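Two structures of D-threo-3-hydroxyaspartate dehydratase from Delftia compared at one contact. The protein removes ammonia from D-threo-3-hydroxyaspartate to give oxaloacetate, using pyridoxal 5'-phosphate and a divalent metal ion as cofactors. Structure 1 is PDB 3WQC (chain A, 1.50 Å), residues F250-M255 and P359-A364; structure 2 is PDB 3WQF (chain B, 2.30 Å), residues F250-M255 and P359-A364. Both blocks share one frame: the second was fitted to the first on N, CA, C and O of the twelve residues, RMSD 0.11 Å. Numbering follows each deposited sequence.

Structure 1 (3WQC). With MG (magnesium ion), chain C.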
loop_
_atom_site.group_PDB
_atom_site.type_symbol
_atom_site.label_atom_id
_atom_site.label_comp_id
_atom_site.label_asym_id
_atom_site.label_seq_id
_atom_site.Cartn_x
_atom_site.Cartn_y
_atom_site.Cartn_z
ATOM N N PHE A 250 -15.134 -8.785 -3.829
ATOM C CA PHE A 250 -14.189 -9.119 -4.907
ATOM C C PHE A 250 -13.563 -10.479 -4.815
ATOM O O PHE A 250 -13.150 -11.060 -5.853
ATOM C CB PHE A 250 -13.029 -8.063 -4.973
ATOM C CG PHE A 250 -13.530 -6.633 -5.145
ATOM C CD1 PHE A 250 -14.660 -6.305 -5.980
ATOM C CD2 PHE A 250 -12.822 -5.594 -4.536
ATOM C CE1 PHE A 250 -15.069 -4.958 -6.158
ATOM C CE2 PHE A 250 -13.215 -4.260 -4.746
ATOM C CZ PHE A 250 -14.340 -3.944 -5.516
ATOM N N PHE A 251 -13.357 -11.001 -3.597
ATOM C CA PHE A 251 -12.488 -12.114 -3.328
ATOM C C PHE A 251 -11.030 -11.844 -3.750
ATOM O O PHE A 251 -10.735 -10.739 -4.257
ATOM C CB PHE A 251 -13.011 -13.492 -3.908
ATOM C CG PHE A 251 -14.254 -13.983 -3.206
ATOM C CD1 PHE A 251 -14.180 -14.332 -1.840
ATOM C CD2 PHE A 251 -15.453 -14.152 -3.902
ATOM C CE1 PHE A 251 -15.296 -14.911 -1.189
ATOM C CE2 PHE A 251 -16.590 -14.698 -3.241
ATOM C CZ PHE A 251 -16.477 -15.081 -1.897
ATOM N N ASP A 252 -10.160 -12.808 -3.489
ATOM C CA ASP A 252 -8.739 -12.695 -3.739
ATOM C C ASP A 252 -8.094 -14.026 -3.557
ATOM O O ASP A 252 -8.815 -15.046 -3.309
ATOM C CB ASP A 252 -8.104 -11.560 -2.891
ATOM C CG ASP A 252 -8.247 -11.806 -1.380
ATOM O OD1 ASP A 252 -8.303 -13.015 -1.002
ATOM O OD2 ASP A 252 -8.304 -10.834 -0.593
ATOM N N LEU A 253 -6.770 -14.115 -3.744
ATOM C CA LEU A 253 -6.131 -15.421 -3.688
ATOM C C LEU A 253 -5.980 -15.979 -2.268
ATOM O O LEU A 253 -5.998 -17.195 -2.060
ATOM C CB LEU A 253 -4.737 -15.375 -4.317
ATOM C CG LEU A 253 -4.823 -15.047 -5.857
ATOM C CD1 LEU A 253 -3.397 -14.701 -6.314
ATOM C CD2 LEU A 253 -5.379 -16.267 -6.598
ATOM N N VAL A 254 -5.896 -15.087 -1.271
ATOM C CA VAL A 254 -5.931 -15.561 0.145
ATOM C C VAL A 254 -7.296 -16.264 0.378
ATOM O O VAL A 254 -7.303 -17.360 0.957
ATOM C CB VAL A 254 -5.736 -14.376 1.106
ATOM C CG1 VAL A 254 -6.227 -14.711 2.516
ATOM C CG2 VAL A 254 -4.246 -14.062 1.116
ATOM N N MET A 255 -8.409 -15.726 -0.095
ATOM C CA MET A 255 -9.737 -16.370 0.057
ATOM C C MET A 255 -9.799 -17.665 -0.723
ATOM O O MET A 255 -10.391 -18.666 -0.245
ATOM C CB MET A 255 -10.907 -15.477 -0.385
ATOM C CG MET A 255 -11.130 -14.276 0.550
ATOM S SD MET A 255 -11.783 -14.711 2.177
ATOM C CE MET A 255 -10.586 -14.110 3.372
ATOM N N PRO A 359 -4.834 -10.453 -7.172
ATOM C CA PRO A 359 -4.111 -10.022 -5.985
ATOM C C PRO A 359 -4.103 -11.065 -4.846
ATOM O O PRO A 359 -5.071 -11.872 -4.732
ATOM C CB PRO A 359 -4.960 -8.839 -5.498
ATOM C CG PRO A 359 -6.363 -9.187 -5.945
ATOM C CD PRO A 359 -6.165 -9.850 -7.311
ATOM N N ASN A 360 -3.088 -11.002 -3.974
ATOM C CA ASN A 360 -3.138 -11.743 -2.706
ATOM C C ASN A 360 -4.347 -11.244 -1.868
ATOM O O ASN A 360 -5.105 -12.128 -1.385
ATOM C CB ASN A 360 -1.893 -11.486 -1.834
ATOM C CG ASN A 360 -0.657 -12.286 -2.332
ATOM O OD1 ASN A 360 -0.218 -13.190 -1.612
ATOM N ND2 ASN A 360 -0.112 -12.025 -3.521
ATOM N N HIS A 361 -4.538 -9.935 -1.705
ATOM C CA HIS A 361 -5.434 -9.417 -0.727
ATOM C C HIS A 361 -6.149 -8.265 -1.344
ATOM O O HIS A 361 -5.533 -7.198 -1.626
ATOM C CB HIS A 361 -4.622 -8.993 0.502
ATOM C CG HIS A 361 -5.438 -8.510 1.647
ATOM N ND1 HIS A 361 -4.829 -8.069 2.815
ATOM C CD2 HIS A 361 -6.793 -8.485 1.856
ATOM C CE1 HIS A 361 -5.789 -7.732 3.753
ATOM N NE2 HIS A 361 -7.008 -7.990 3.196
ATOM N N ALA A 362 -7.442 -8.432 -1.673
ATOM C CA ALA A 362 -8.157 -7.373 -2.441
ATOM C C ALA A 362 -8.156 -6.033 -1.691
ATOM O O ALA A 362 -7.958 -4.968 -2.310
ATOM C CB ALA A 362 -9.613 -7.800 -2.750
ATOM N N CYS A 363 -8.273 -6.050 -0.358
ATOM C CA CYS A 363 -8.394 -4.777 0.402
ATOM C C CYS A 363 -7.073 -4.014 0.264
ATOM O O CYS A 363 -7.052 -2.794 0.250
ATOM C CB CYS A 363 -8.585 -5.127 1.914
ATOM S SG CYS A 363 -9.889 -6.425 2.133
ATOM N N ALA A 364 -5.951 -4.763 0.302
ATOM C CA ALA A 364 -4.609 -4.107 0.267
ATOM C C ALA A 364 -4.311 -3.593 -1.134
ATOM O O ALA A 364 -3.875 -2.448 -1.356
ATOM C CB ALA A 364 -3.561 -5.106 0.706
HETATM MG MG MG C . -8.926 -7.783 4.140
HETATM O O HOH W 1 -10.663 -7.829 5.330
HETATM O O HOH W 2 -8.027 -8.965 5.795
HETATM O O HOH W 3 -8.206 -6.172 5.308
HETATM O O HOH W 4 -9.528 -9.603 3.405
#
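Asp252 and Ala362 join the turns that open two short helices, 253-258 and 362-366. Asp252 OD2 accepts from Ala362 N at 2.8 Å (N-H...O 161°) on the anti side, while OD1 caps its own helix by accepting from Met255 N at 2.9 Å. One carboxylate thus serves the first turns of both helices; its CG sits between backbone N and carbonyl carbon (chi1 61°), which turns both oxygens to these N-H groups. Alongside, Leu253 N donates to Pro359 O at 3.0 Å and Val254 N to Asn360 O at 3.1 Å. Phe250 CB packs on Ala362 CB at 4.1 Å. The residues flanking Ala362 carry a magnesium site: His361 NE2 lies 2.1 Å and Cys363 SG 2.6 Å from the ion, and four waters complete six ligands. The His361 side chain is about 6 Å from the bound pyridoxal-5'-phosphate, which places the metal beside the cofactor. His361 ND1 is hydrogen-bonded to Asp296, which would hold the ring's rotation, and Trp290 of the second subunit meets the ring.

Structure 2 (3WQF).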
loop_
_atom_site.group_PDB
_atom_site.type_symbol
_atom_site.label_atom_id
_atom_site.label_comp_id
_atom_site.label_asym_id
_atom_site.label_seq_id
_atom_site.Cartn_x
_atom_site.Cartn_y
_atom_site.Cartn_z
ATOM N N PHE B 250 -15.213 -8.800 -3.936
ATOM C CA PHE B 250 -14.251 -9.121 -5.030
ATOM C C PHE B 250 -13.580 -10.521 -4.949
ATOM O O PHE B 250 -13.121 -11.056 -5.956
ATOM C CB PHE B 250 -13.131 -8.068 -5.090
ATOM C CG PHE B 250 -13.610 -6.635 -5.250
ATOM C CD1 PHE B 250 -14.790 -6.316 -6.003
ATOM C CD2 PHE B 250 -12.854 -5.570 -4.699
ATOM C CE1 PHE B 250 -15.206 -4.985 -6.153
ATOM C CE2 PHE B 250 -13.263 -4.245 -4.866
ATOM C CZ PHE B 250 -14.441 -3.952 -5.583
ATOM N N PHE B 251 -13.475 -11.070 -3.736
ATOM C CA PHE B 251 -12.543 -12.163 -3.423
ATOM C C PHE B 251 -11.057 -11.852 -3.730
ATOM O O PHE B 251 -10.672 -10.734 -4.175
ATOM C CB PHE B 251 -13.057 -13.513 -3.995
ATOM C CG PHE B 251 -14.316 -14.019 -3.276
ATOM C CD1 PHE B 251 -14.284 -14.319 -1.893
ATOM C CD2 PHE B 251 -15.543 -14.155 -3.953
ATOM C CE1 PHE B 251 -15.442 -14.759 -1.227
ATOM C CE2 PHE B 251 -16.698 -14.602 -3.290
ATOM C CZ PHE B 251 -16.651 -14.902 -1.925
ATOM N N ASP B 252 -10.212 -12.835 -3.452
ATOM C CA ASP B 252 -8.780 -12.716 -3.775
ATOM C C ASP B 252 -8.140 -14.104 -3.609
ATOM O O ASP B 252 -8.857 -15.105 -3.485
ATOM C CB ASP B 252 -8.103 -11.627 -2.899
ATOM C CG ASP B 252 -8.204 -11.926 -1.362
ATOM O OD1 ASP B 252 -8.145 -13.146 -0.946
ATOM O OD2 ASP B 252 -8.294 -10.927 -0.569
ATOM N N LEU B 253 -6.805 -14.154 -3.596
ATOM C CA LEU B 253 -6.058 -15.431 -3.566
ATOM C C LEU B 253 -5.937 -16.004 -2.171
ATOM O O LEU B 253 -5.988 -17.246 -2.019
ATOM C CB LEU B 253 -4.667 -15.317 -4.206
ATOM C CG LEU B 253 -4.686 -15.160 -5.733
ATOM C CD1 LEU B 253 -3.330 -14.666 -6.246
ATOM C CD2 LEU B 253 -5.143 -16.443 -6.448
ATOM N N VAL B 254 -5.767 -15.121 -1.172
ATOM C CA VAL B 254 -5.886 -15.535 0.228
ATOM C C VAL B 254 -7.253 -16.288 0.430
ATOM O O VAL B 254 -7.270 -17.439 0.891
ATOM C CB VAL B 254 -5.609 -14.364 1.245
ATOM C CG1 VAL B 254 -6.103 -14.691 2.649
ATOM C CG2 VAL B 254 -4.130 -14.053 1.321
ATOM N N MET B 255 -8.363 -15.664 0.025
ATOM C CA MET B 255 -9.718 -16.306 0.056
ATOM C C MET B 255 -9.818 -17.637 -0.709
ATOM O O MET B 255 -10.427 -18.640 -0.238
ATOM C CB MET B 255 -10.787 -15.332 -0.483
ATOM C CG MET B 255 -10.991 -14.113 0.426
ATOM S SD MET B 255 -11.754 -14.562 2.007
ATOM C CE MET B 255 -10.721 -13.682 3.207
ATOM N N PRO B 359 -5.008 -10.462 -7.197
ATOM C CA PRO B 359 -4.237 -9.980 -6.005
ATOM C C PRO B 359 -4.201 -11.018 -4.879
ATOM O O PRO B 359 -5.077 -11.908 -4.828
ATOM C CB PRO B 359 -4.993 -8.705 -5.564
ATOM C CG PRO B 359 -6.354 -8.816 -6.210
ATOM C CD PRO B 359 -6.395 -9.973 -7.212
ATOM N N ASN B 360 -3.190 -10.903 -4.006
ATOM C CA ASN B 360 -3.153 -11.665 -2.738
ATOM C C ASN B 360 -4.338 -11.252 -1.881
ATOM O O ASN B 360 -5.123 -12.097 -1.397
ATOM C CB ASN B 360 -1.865 -11.450 -1.935
ATOM C CG ASN B 360 -0.686 -12.281 -2.450
ATOM O OD1 ASN B 360 -0.149 -13.110 -1.707
ATOM N ND2 ASN B 360 -0.275 -12.061 -3.719
ATOM N N HIS B 361 -4.453 -9.942 -1.698
ATOM C CA HIS B 361 -5.375 -9.413 -0.743
ATOM C C HIS B 361 -6.121 -8.259 -1.391
ATOM O O HIS B 361 -5.514 -7.194 -1.660
ATOM C CB HIS B 361 -4.506 -8.959 0.404
ATOM C CG HIS B 361 -5.246 -8.545 1.617
ATOM N ND1 HIS B 361 -4.612 -8.047 2.710
ATOM C CD2 HIS B 361 -6.603 -8.527 1.900
ATOM C CE1 HIS B 361 -5.532 -7.753 3.647
ATOM N NE2 HIS B 361 -6.746 -8.051 3.152
ATOM N N ALA B 362 -7.413 -8.418 -1.691
ATOM C CA ALA B 362 -8.108 -7.316 -2.433
ATOM C C ALA B 362 -8.120 -5.946 -1.679
ATOM O O ALA B 362 -7.914 -4.865 -2.311
ATOM C CB ALA B 362 -9.497 -7.726 -2.953
ATOM N N CYS B 363 -8.314 -6.011 -0.341
ATOM C CA CYS B 363 -8.318 -4.810 0.530
ATOM C C CYS B 363 -6.971 -4.043 0.423
ATOM O O CYS B 363 -6.961 -2.812 0.277
ATOM C CB CYS B 363 -8.658 -5.147 2.008
ATOM S SG CYS B 363 -10.069 -6.318 2.184
ATOM N N ALA B 364 -5.850 -4.766 0.463
ATOM C CA ALA B 364 -4.541 -4.111 0.284
ATOM C C ALA B 364 -4.349 -3.626 -1.168
ATOM O O ALA B 364 -3.955 -2.462 -1.369
ATOM C CB ALA B 364 -3.380 -4.985 0.743
#
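Asp252 meets Ala362 through its carboxylate: OD2 accepts from Ala362 N at 2.9 Å, with an N-H...O angle of 160°, on the anti side. Its other oxygen, OD1, accepts the capping bond from Met255 N at 2.7 Å, so a single side chain serves the first turns of two helices. CG stands between the backbone N and the carbonyl carbon (chi1 60°), which turns both oxygens to these N-H groups. Alongside, Leu253 N donates to Pro359 O at 3.1 Å and Val254 N to Asn360 O at 3.1 Å. Phe250 CB packs on Ala362 CB at 4.2 Å. Flanking Ala362 are His361 and Cys363, with no ion modelled at their ends, in keeping with the metal-free form named for this crystal; His361 NE2 and Cys363 SG lie 3.9 Å from each other, perhaps merely the shape of the metal site. The His361 side chain is about 6 Å from the bound pyridoxal-5'-phosphate. His361 ND1 is hydrogen-bonded to Asp296, which would hold the ring's rotation, and Trp290 of the second subunit meets the ring.

How the two compare
The sequence is the same, and the CA atoms that can be compared coincide within the error. Asp252(A) and Asp252(B) keep their place and accept from Ala362(A) N at 2.8 Å and Ala362(B) N at 2.9 Å through OD2; the bonds from Leu253(A) N to Pro359(A) O and from Val254(A) N to Asn360(A) O recur as Leu253(B) N to Pro359(B) O and Val254(B) N to Asn360(B) O. The difference is the bound group. Magnesium is modelled in structure 1 alone, where His361(A) NE2 binds it at 2.1 Å, Cys363(A) SG at 2.6 Å and four modelled waters fill the other positions. Neither side chain answers its absence by turning away: His361(B) and Cys363(B) keep their place within the error, consistent with their being placed largely by the surrounding protein. With no ion modelled there in structure 2, His361(B) NE2 and Cys363(B) SG lack the shared partner that links His361(A) NE2 and Cys363(A) SG.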